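PDB 6NCS: N-acetylneuraminic acid (Sialic acid) synthetase from Leptospira borgpetersenii serovar Hardjo-bovis, which binds manganese in a TIM-barrel domain and probably makes N-acetylneuraminic acid (sialic acid) or its 9-phosphate. Local coordinates for residues 47-61 against 92-106. Numbering follows the deposited sequence. Where two conformers were deposited one is given.
Sequences IDEAADAKANAIKFQ and LKERSQKKNILFFAT. With CIT (citric acid), chain D.
Ile101 fills the tight part of the contact, between helix 47-52 and the start of strand 57-61. A trans first torsion (chi1 -176°) sends CG1 and CD1 in against Ala50, Ala55 and Ile58; its CD1 is 3.8 Å from Ala50 CB. Its CG2 packs on Ile47 and Ala51. The strands pair in parallel through five backbone hydrogen bonds, from Asn56 O to Thr106 N. On the helix-facing side of the sheet, shared with Ile58 and Phe103, Leu92 CD1 sits over the centre of the Phe60 ring, 3.9 Å from its centroid, a CH-pi contact. On the inner face, with Ala57, Lys59 CG lies likewise over the Phe104 ring. The lysine then bends, and its NZ donates to a citrate probably from the crystallisation liquor; Glu31 is its salt-bridge partner. The helix flank is looser and partly exposed. There Arg95 NH1 meets Asp48 OD1 on its syn side at 2.8 Å, carboxylate and guanidinium nearly coplanar (19°). Lys99 NZ makes a longer, looser salt bridge to Asp48 OD1, at 3.6 Å. Each segment runs from an outer helix into a TIM-barrel strand. Strand 57-62 also pairs with strand 27-33, while Leu102 and Phe104 touch Ile123 of strand 123-126.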
ATOM      1  N   ILE A  47     -21.753   6.342 -20.045  1.00 17.18           N
ATOM      2  CA  ILE A  47     -21.343   7.653 -19.543  1.00 18.61           C
ATOM      3  C   ILE A  47     -22.233   8.078 -18.383  1.00 15.49           C
ATOM      4  O   ILE A  47     -21.745   8.506 -17.330  1.00 15.31           O
ATOM      5  CB  ILE A  47     -21.381   8.700 -20.666  1.00 15.45           C
ATOM      6  CG1 ILE A  47     -20.357   8.400 -21.762  1.00 14.89           C
ATOM      7  CG2 ILE A  47     -21.148  10.090 -20.082  1.00 17.59           C
ATOM      8  CD1 ILE A  47     -20.546   9.291 -23.003  1.00 15.32           C
ATOM      9  N   ASP A  48     -23.556   8.012 -18.580  1.00 15.95           N
ATOM     10  CA  ASP A  48     -24.490   8.404 -17.523  1.00 17.80           C
ATOM     11  C   ASP A  48     -24.190   7.685 -16.217  1.00 17.99           C
ATOM     12  O   ASP A  48     -24.112   8.308 -15.150  1.00 17.29           O
ATOM     13  CB  ASP A  48     -25.934   8.100 -17.936  1.00 26.06           C
ATOM     14  CG  ASP A  48     -26.394   8.886 -19.149  1.00 25.91           C
ATOM     15  OD1 ASP A  48     -25.714   9.845 -19.565  1.00 23.65           O
ATOM     16  OD2 ASP A  48     -27.462   8.527 -19.687  1.00 22.98           O
ATOM     17  N   GLU A  49     -24.022   6.359 -16.276  1.00 16.05           N
ATOM     18  CA  GLU A  49     -23.891   5.604 -15.041  1.00 18.04           C
ATOM     19  C   GLU A  49     -22.493   5.724 -14.439  1.00 20.55           C
ATOM     20  O   GLU A  49     -22.339   5.603 -13.214  1.00 16.89           O
ATOM     21  CB  GLU A  49     -24.289   4.146 -15.289  1.00 21.08           C
ATOM     22  CG  GLU A  49     -25.735   4.067 -15.773  1.00 21.79           C
ATOM     23  CD  GLU A  49     -26.357   2.687 -15.668  1.00 30.99           C
ATOM     24  OE1 GLU A  49     -25.882   1.866 -14.861  1.00 29.14           O
ATOM     25  OE2 GLU A  49     -27.343   2.430 -16.393  1.00 28.93           O
ATOM     26  N   ALA A  50     -21.477   5.982 -15.269  1.00 18.43           N
ATOM     27  CA  ALA A  50     -20.142   6.273 -14.744  1.00 16.03           C
ATOM     28  C   ALA A  50     -20.118   7.616 -14.035  1.00 15.27           C
ATOM     29  O   ALA A  50     -19.424   7.782 -13.023  1.00 14.52           O
ATOM     30  CB  ALA A  50     -19.105   6.263 -15.870  1.00 13.26           C
ATOM     31  N   ALA A  51     -20.852   8.594 -14.561  1.00 17.49           N
ATOM     32  CA  ALA A  51     -20.930   9.879 -13.883  1.00 16.17           C
ATOM     33  C   ALA A  51     -21.678   9.739 -12.568  1.00 23.79           C
ATOM     34  O   ALA A  51     -21.279  10.321 -11.552  1.00 17.65           O
ATOM     35  CB  ALA A  51     -21.589  10.917 -14.796  1.00 16.20           C
ATOM     36  N   ASP A  52     -22.743   8.933 -12.558  1.00 16.24           N
ATOM     37  CA  ASP A  52     -23.480   8.698 -11.323  1.00 19.89           C
ATOM     38  C   ASP A  52     -22.622   8.000 -10.271  1.00 20.81           C
ATOM     39  O   ASP A  52     -22.816   8.229  -9.070  1.00 17.19           O
ATOM     40  CB  ASP A  52     -24.740   7.885 -11.622  1.00 21.11           C
ATOM     41  CG  ASP A  52     -25.525   7.548 -10.376  1.00 37.11           C
ATOM     42  OD1 ASP A  52     -26.148   8.464  -9.795  1.00 37.38           O
ATOM     43  OD2 ASP A  52     -25.519   6.363  -9.976  1.00 37.54           O
ATOM     44  N   ALA A  53     -21.681   7.148 -10.694  1.00 16.16           N
ATOM     45  CA  ALA A  53     -20.765   6.464  -9.783  1.00 16.72           C
ATOM     46  C   ALA A  53     -19.654   7.373  -9.273  1.00 18.47           C
ATOM     47  O   ALA A  53     -18.927   6.973  -8.351  1.00 18.84           O
ATOM     48  CB  ALA A  53     -20.140   5.246 -10.469  1.00 16.55           C
ATOM     49  N   LYS A  54     -19.533   8.571  -9.852  1.00 15.53           N
ATOM     50  CA  LYS A  54     -18.569   9.615  -9.485  1.00 14.49           C
ATOM     51  C   LYS A  54     -17.141   9.262  -9.911  1.00 13.75           C
ATOM     52  O   LYS A  54     -16.169   9.730  -9.303  1.00 15.05           O
ATOM     53  CB  LYS A  54     -18.615   9.948  -7.988  1.00 22.25           C
ATOM     54  CG  LYS A  54     -20.013  10.285  -7.432  1.00 24.10           C
ATOM     55  CD  LYS A  54     -20.665  11.413  -8.200  1.00 30.35           C
ATOM     56  CE  LYS A  54     -22.091  11.642  -7.730  1.00 43.42           C
ATOM     57  NZ  LYS A  54     -22.863  12.432  -8.729  1.00 54.35           N
ATOM     58  N   ALA A  55     -16.993   8.472 -10.972  1.00 13.23           N
ATOM     59  CA  ALA A  55     -15.697   8.356 -11.628  1.00 12.69           C
ATOM     60  C   ALA A  55     -15.267   9.710 -12.173  1.00 15.76           C
ATOM     61  O   ALA A  55     -16.099  10.535 -12.567  1.00 18.34           O
ATOM     62  CB  ALA A  55     -15.765   7.338 -12.778  1.00 12.42           C
ATOM     63  N   ASN A  56     -13.951   9.947 -12.198  1.00 12.68           N
ATOM     64  CA  ASN A  56     -13.474  11.237 -12.702  1.00 15.50           C
ATOM     65  C   ASN A  56     -13.536  11.313 -14.215  1.00 14.16           C
ATOM     66  O   ASN A  56     -13.753  12.398 -14.779  1.00 13.30           O
ATOM     67  CB  ASN A  56     -12.037  11.507 -12.249  1.00 14.32           C
ATOM     68  CG  ASN A  56     -11.898  11.536 -10.750  1.00 15.96           C
ATOM     69  OD1 ASN A  56     -11.590  10.524 -10.123  1.00 16.32           O
ATOM     70  ND2 ASN A  56     -12.115  12.706 -10.158  1.00 22.53           N
ATOM     71  N   ALA A  57     -13.349  10.182 -14.884  1.00 13.60           N
ATOM     72  CA  ALA A  57     -13.246  10.175 -16.332  1.00 16.56           C
ATOM     73  C   ALA A  57     -13.796   8.866 -16.874  1.00 13.36           C
ATOM     74  O   ALA A  57     -13.801   7.848 -16.178  1.00 11.88           O
ATOM     75  CB  ALA A  57     -11.789  10.373 -16.775  1.00 12.84           C
ATOM     76  N   ILE A  58     -14.263   8.899 -18.124  1.00 12.16           N
ATOM     77  CA  ILE A  58     -14.599   7.682 -18.855  1.00 13.66           C
ATOM     78  C   ILE A  58     -13.820   7.682 -20.167  1.00 12.27           C
ATOM     79  O   ILE A  58     -13.712   8.712 -20.845  1.00 16.38           O
ATOM     80  CB  ILE A  58     -16.123   7.536 -19.075  1.00 12.50           C
ATOM     81  CG1 ILE A  58     -16.454   6.215 -19.771  1.00 13.06           C
ATOM     82  CG2 ILE A  58     -16.706   8.748 -19.835  1.00 15.82           C
ATOM     83  CD1 ILE A  58     -17.927   5.836 -19.724  1.00 15.96           C
ATOM     84  N   LYS A  59     -13.243   6.524 -20.500  1.00 12.71           N
ATOM     85  CA  LYS A  59     -12.287   6.397 -21.589  1.00 14.09           C
ATOM     86  C   LYS A  59     -12.813   5.419 -22.635  1.00 15.13           C
ATOM     87  O   LYS A  59     -13.366   4.369 -22.292  1.00 15.56           O
ATOM     88  CB  LYS A  59     -10.925   5.915 -21.060  1.00 13.34           C
ATOM     89  CG  LYS A  59      -9.791   6.035 -22.063  1.00 18.07           C
ATOM     90  CD  LYS A  59      -8.510   5.407 -21.514  1.00 17.17           C
ATOM     91  CE  LYS A  59      -8.586   3.905 -21.639  1.00 23.39           C
ATOM     92  NZ  LYS A  59      -9.020   3.610 -23.048  1.00 29.35           N
ATOM     93  N   PHE A  60     -12.635   5.767 -23.910  1.00 13.53           N
ATOM     94  CA  PHE A  60     -13.038   4.934 -25.041  1.00 15.03           C
ATOM     95  C   PHE A  60     -11.793   4.589 -25.863  1.00 23.26           C
ATOM     96  O   PHE A  60     -10.672   4.948 -25.497  1.00 19.68           O
ATOM     97  CB  PHE A  60     -14.136   5.642 -25.860  1.00 14.09           C
ATOM     98  CG  PHE A  60     -15.460   5.749 -25.127  1.00 14.07           C
ATOM     99  CD1 PHE A  60     -16.443   4.784 -25.295  1.00 16.40           C
ATOM    100  CD2 PHE A  60     -15.703   6.796 -24.245  1.00 21.82           C
ATOM    101  CE1 PHE A  60     -17.658   4.862 -24.603  1.00 19.28           C
ATOM    102  CE2 PHE A  60     -16.911   6.887 -23.549  1.00 16.70           C
ATOM    103  CZ  PHE A  60     -17.891   5.920 -23.734  1.00 19.39           C
ATOM    104  N   GLN A  61     -11.972   3.842 -26.951  1.00 15.81           N
ATOM    105  CA  GLN A  61     -10.860   3.436 -27.808  1.00 18.77           C
ATOM    106  C   GLN A  61     -11.137   3.874 -29.238  1.00 19.43           C
ATOM    107  O   GLN A  61     -12.233   3.639 -29.756  1.00 19.57           O
ATOM    108  CB  GLN A  61     -10.624   1.921 -27.767  1.00 16.51           C
ATOM    109  CG  GLN A  61     -10.155   1.447 -26.388  1.00 16.88           C
ATOM    110  CD  GLN A  61      -9.926  -0.048 -26.304  1.00 20.70           C
ATOM    111  OE1 GLN A  61      -9.836  -0.741 -27.315  1.00 21.65           O
ATOM    112  NE2 GLN A  61      -9.852  -0.559 -25.076  1.00 20.03           N
ATOM    113  N   LEU A  92     -20.413  11.433 -27.684  1.00 16.09           N
ATOM    114  CA  LEU A  92     -19.975  10.938 -26.381  1.00 14.73           C
ATOM    115  C   LEU A  92     -19.291  12.031 -25.566  1.00 18.88           C
ATOM    116  O   LEU A  92     -19.507  12.134 -24.353  1.00 17.81           O
ATOM    117  CB  LEU A  92     -19.039   9.745 -26.553  1.00 16.10           C
ATOM    118  CG  LEU A  92     -19.678   8.521 -27.227  1.00 16.98           C
ATOM    119  CD1 LEU A  92     -18.621   7.436 -27.451  1.00 17.82           C
ATOM    120  CD2 LEU A  92     -20.835   7.979 -26.402  1.00 20.66           C
ATOM    121  N   LYS A  93     -18.464  12.856 -26.210  1.00 17.93           N
ATOM    122  CA  LYS A  93     -17.848  13.972 -25.498  1.00 17.97           C
ATOM    123  C   LYS A  93     -18.905  14.951 -24.988  1.00 20.01           C
ATOM    124  O   LYS A  93     -18.794  15.476 -23.870  1.00 16.61           O
ATOM    125  CB  LYS A  93     -16.844  14.675 -26.413  1.00 18.46           C
ATOM    126  CG  LYS A  93     -16.047  15.788 -25.748  1.00 19.34           C
ATOM    127  CD  LYS A  93     -14.864  16.187 -26.626  1.00 28.31           C
ATOM    128  CE  LYS A  93     -14.115  17.394 -26.067  1.00 34.03           C
ATOM    129  NZ  LYS A  93     -14.882  18.653 -26.223  1.00 32.73           N
ATOM    130  N   GLU A  94     -19.946  15.190 -25.788  1.00 21.75           N
ATOM    131  CA  GLU A  94     -20.988  16.131 -25.390  0.57 22.99           C
ATOM    132  C   GLU A  94     -21.770  15.611 -24.190  1.00 23.13           C
ATOM    133  O   GLU A  94     -22.038  16.361 -23.242  1.00 19.19           O
ATOM    134  CB  GLU A  94     -21.925  16.400 -26.569  0.57 22.50           C
ATOM    135  CG  GLU A  94     -23.308  16.916 -26.173  0.57 31.86           C
ATOM    136  CD  GLU A  94     -24.254  17.048 -27.361  0.57 35.25           C
ATOM    137  OE1 GLU A  94     -24.304  18.138 -27.970  0.57 35.12           O
ATOM    138  OE2 GLU A  94     -24.942  16.057 -27.689  0.57 29.87           O
ATOM    139  N   ARG A  95     -22.146  14.332 -24.212  1.00 20.93           N
ATOM    140  CA  ARG A  95     -22.845  13.752 -23.068  1.00 23.64           C
ATOM    141  C   ARG A  95     -21.968  13.774 -21.826  1.00 19.83           C
ATOM    142  O   ARG A  95     -22.453  14.027 -20.715  1.00 20.75           O
ATOM    143  CB  ARG A  95     -23.283  12.318 -23.374  1.00 22.46           C
ATOM    144  CG  ARG A  95     -23.889  11.585 -22.169  1.00 19.58           C
ATOM    145  CD  ARG A  95     -25.258  12.140 -21.791  1.00 33.14           C
ATOM    146  NE  ARG A  95     -26.205  11.930 -22.871  1.00 35.65           N
ATOM    147  CZ  ARG A  95     -26.921  10.823 -23.036  1.00 37.03           C
ATOM    148  NH1 ARG A  95     -26.815   9.827 -22.170  1.00 31.63           N
ATOM    149  NH2 ARG A  95     -27.748  10.712 -24.068  1.00 37.14           N
ATOM    150  N   SER A  96     -20.669  13.519 -21.997  1.00 15.95           N
ATOM    151  CA  SER A  96     -19.753  13.553 -20.860  1.00 16.83           C
ATOM    152  C   SER A  96     -19.700  14.946 -20.239  1.00 18.96           C
ATOM    153  O   SER A  96     -19.744  15.094 -19.012  1.00 20.35           O
ATOM    154  CB  SER A  96     -18.363  13.093 -21.296  1.00 17.95           C
ATOM    155  OG  SER A  96     -18.391  11.735 -21.721  1.00 16.15           O
ATOM    156  N   GLN A  97     -19.610  15.988 -21.066  1.00 19.34           N
ATOM    157  CA  GLN A  97     -19.587  17.341 -20.521  0.58 21.33           C
ATOM    158  C   GLN A  97     -20.882  17.652 -19.783  1.00 20.21           C
ATOM    159  O   GLN A  97     -20.863  18.279 -18.717  1.00 23.66           O
ATOM    160  CB  GLN A  97     -19.338  18.357 -21.636  0.58 22.46           C
ATOM    161  CG  GLN A  97     -18.047  18.096 -22.385  0.58 30.64           C
ATOM    162  CD  GLN A  97     -17.630  19.234 -23.286  0.58 34.31           C
ATOM    163  OE1 GLN A  97     -17.020  19.010 -24.329  0.58 32.76           O
ATOM    164  NE2 GLN A  97     -17.934  20.460 -22.881  0.58 37.28           N
ATOM    165  N   LYS A  98     -22.016  17.215 -20.336  1.00 20.73           N
ATOM    166  CA  LYS A  98     -23.312  17.452 -19.708  1.00 23.89           C
ATOM    167  C   LYS A  98     -23.411  16.775 -18.348  1.00 25.17           C
ATOM    168  O   LYS A  98     -24.048  17.305 -17.429  1.00 21.38           O
ATOM    169  CB  LYS A  98     -24.424  16.957 -20.636  1.00 27.62           C
ATOM    170  CG  LYS A  98     -25.829  16.987 -20.052  1.00 31.96           C
ATOM    171  CD  LYS A  98     -26.862  16.696 -21.138  1.00 43.10           C
ATOM    172  CE  LYS A  98     -28.203  16.289 -20.552  1.00 54.71           C
ATOM    173  NZ  LYS A  98     -28.339  14.808 -20.404  1.00 59.74           N
ATOM    174  N   LYS A  99     -22.789  15.611 -18.198  1.00 22.28           N
ATOM    175  CA  LYS A  99     -22.849  14.840 -16.963  1.00 23.55           C
ATOM    176  C   LYS A  99     -21.665  15.107 -16.039  1.00 21.55           C
ATOM    177  O   LYS A  99     -21.530  14.430 -15.015  1.00 20.61           O
ATOM    178  CB  LYS A  99     -22.947  13.347 -17.287  1.00 25.48           C
ATOM    179  CG  LYS A  99     -24.259  12.937 -17.971  1.00 19.99           C
ATOM    180  CD  LYS A  99     -25.460  13.472 -17.221  1.00 33.46           C
ATOM    181  CE  LYS A  99     -26.755  12.848 -17.713  1.00 38.25           C
ATOM    182  NZ  LYS A  99     -27.151  11.683 -16.868  1.00 43.13           N
ATOM    183  N   ASN A 100     -20.807  16.070 -16.390  1.00 19.98           N
ATOM    184  CA  ASN A 100     -19.663  16.460 -15.564  0.52 22.71           C
ATOM    185  C   ASN A 100     -18.721  15.287 -15.298  1.00 22.99           C
ATOM    186  O   ASN A 100     -18.293  15.058 -14.168  1.00 21.38           O
ATOM    187  CB  ASN A 100     -20.123  17.077 -14.239  0.52 23.72           C
ATOM    188  CG  ASN A 100     -20.930  18.335 -14.433  0.52 24.28           C
ATOM    189  OD1 ASN A 100     -20.562  19.206 -15.219  0.52 27.56           O
ATOM    190  ND2 ASN A 100     -22.044  18.435 -13.719  0.52 28.37           N
ATOM    191  N   ILE A 101     -18.398  14.537 -16.349  1.00 16.28           N
ATOM    192  CA  ILE A 101     -17.360  13.521 -16.271  1.00 17.54           C
ATOM    193  C   ILE A 101     -16.426  13.771 -17.446  1.00 16.09           C
ATOM    194  O   ILE A 101     -16.868  14.215 -18.511  1.00 18.54           O
ATOM    195  CB  ILE A 101     -17.939  12.085 -16.272  1.00 14.66           C
ATOM    196  CG1 ILE A 101     -16.825  11.046 -16.094  1.00 13.61           C
ATOM    197  CG2 ILE A 101     -18.754  11.811 -17.528  1.00 13.94           C
ATOM    198  CD1 ILE A 101     -17.330   9.634 -15.768  1.00 13.92           C
ATOM    199  N   LEU A 102     -15.131  13.574 -17.238  1.00 14.94           N
ATOM    200  CA  LEU A 102     -14.178  13.843 -18.313  1.00 12.77           C
ATOM    201  C   LEU A 102     -14.226  12.734 -19.366  1.00 17.29           C
ATOM    202  O   LEU A 102     -14.236  11.551 -19.030  1.00 17.17           O
ATOM    203  CB  LEU A 102     -12.772  13.991 -17.737  1.00 15.99           C
ATOM    204  CG  LEU A 102     -11.635  14.339 -18.697  1.00 32.84           C
ATOM    205  CD1 LEU A 102     -12.067  15.393 -19.702  1.00 46.98           C
ATOM    206  CD2 LEU A 102     -10.447  14.835 -17.888  1.00 36.96           C
ATOM    207  N   PHE A 103     -14.278  13.117 -20.645  1.00 15.39           N
ATOM    208  CA  PHE A 103     -14.221  12.162 -21.756  1.00 14.79           C
ATOM    209  C   PHE A 103     -12.816  12.154 -22.345  1.00 19.36           C
ATOM    210  O   PHE A 103     -12.243  13.219 -22.574  1.00 13.39           O
ATOM    211  CB  PHE A 103     -15.226  12.535 -22.857  1.00 18.25           C
ATOM    212  CG  PHE A 103     -14.978  11.844 -24.176  1.00 13.29           C
ATOM    213  CD1 PHE A 103     -15.560  10.611 -24.452  1.00 16.70           C
ATOM    214  CD2 PHE A 103     -14.152  12.416 -25.141  1.00 16.25           C
ATOM    215  CE1 PHE A 103     -15.333   9.971 -25.657  1.00 21.55           C
ATOM    216  CE2 PHE A 103     -13.919  11.770 -26.347  1.00 20.71           C
ATOM    217  CZ  PHE A 103     -14.506  10.553 -26.600  1.00 22.70           C
ATOM    218  N   PHE A 104     -12.263  10.968 -22.602  1.00 17.09           N
ATOM    219  CA  PHE A 104     -11.087  10.882 -23.471  1.00 18.69           C
ATOM    220  C   PHE A 104     -11.028   9.484 -24.074  1.00 13.26           C
ATOM    221  O   PHE A 104     -11.952   8.684 -23.925  1.00 13.38           O
ATOM    222  CB  PHE A 104      -9.786  11.305 -22.756  1.00 14.75           C
ATOM    223  CG  PHE A 104      -9.277  10.365 -21.681  1.00 17.16           C
ATOM    224  CD1 PHE A 104     -10.006  10.113 -20.521  1.00 17.10           C
ATOM    225  CD2 PHE A 104      -7.997   9.828 -21.781  1.00 13.12           C
ATOM    226  CE1 PHE A 104      -9.490   9.278 -19.522  1.00 20.41           C
ATOM    227  CE2 PHE A 104      -7.476   9.016 -20.780  1.00 12.98           C
ATOM    228  CZ  PHE A 104      -8.225   8.734 -19.659  1.00 15.91           C
ATOM    229  N   ALA A 105      -9.963   9.215 -24.823  1.00 15.89           N
ATOM    230  CA  ALA A 105      -9.898   7.947 -25.528  1.00 19.01           C
ATOM    231  C   ALA A 105      -8.450   7.566 -25.785  1.00 13.37           C
ATOM    232  O   ALA A 105      -7.534   8.387 -25.675  1.00 16.90           O
ATOM    233  CB  ALA A 105     -10.666   7.997 -26.859  1.00 21.83           C
ATOM    234  N   THR A 106      -8.271   6.299 -26.121  1.00 15.37           N
ATOM    235  CA  THR A 106      -6.977   5.762 -26.507  1.00 14.11           C
ATOM    236  C   THR A 106      -6.914   5.720 -28.018  1.00 14.10           C
ATOM    237  O   THR A 106      -7.629   4.914 -28.618  1.00 14.92           O
ATOM    238  CB  THR A 106      -6.808   4.358 -25.942  1.00 20.29           C
ATOM    239  OG1 THR A 106      -6.899   4.416 -24.518  1.00 18.92           O
ATOM    240  CG2 THR A 106      -5.470   3.765 -26.351  1.00 18.42           C
TER
HETATM  241  C1  CIT D 302      -6.233   1.334 -23.312  0.89 24.56           C
HETATM  242  O1  CIT D 302      -6.970   2.260 -23.681  0.89 44.09           O
HETATM  243  O2  CIT D 302      -5.428   1.552 -22.386  0.89 34.52           O
HETATM  244  C2  CIT D 302      -6.347  -0.007 -23.998  0.89 26.57           C
HETATM  245  C3  CIT D 302      -6.426  -1.205 -23.046  0.89 36.10           C
HETATM  246  O7  CIT D 302      -7.542  -1.059 -22.118  0.89 23.65           O
HETATM  247  C4  CIT D 302      -6.631  -2.425 -23.932  0.89 39.93           C
HETATM  248  C5  CIT D 302      -6.936  -3.685 -23.155  0.89 41.45           C
HETATM  249  O3  CIT D 302      -7.283  -4.699 -23.798  0.89 33.14           O
HETATM  250  O4  CIT D 302      -6.844  -3.750 -21.902  0.89 25.75           O
HETATM  251  C6  CIT D 302      -5.109  -1.402 -22.302  0.89 39.21           C
HETATM  252  O5  CIT D 302      -4.017  -1.259 -22.894  0.89 37.03           O
HETATM  253  O6  CIT D 302      -5.102  -1.719 -21.084  0.89 22.70           O
HETATM  254  O   HOH W   1     -25.579  10.658 -14.845  1.00 28.60           O
HETATM  255  O   HOH W   2     -18.168  12.487 -12.355  1.00 40.75           O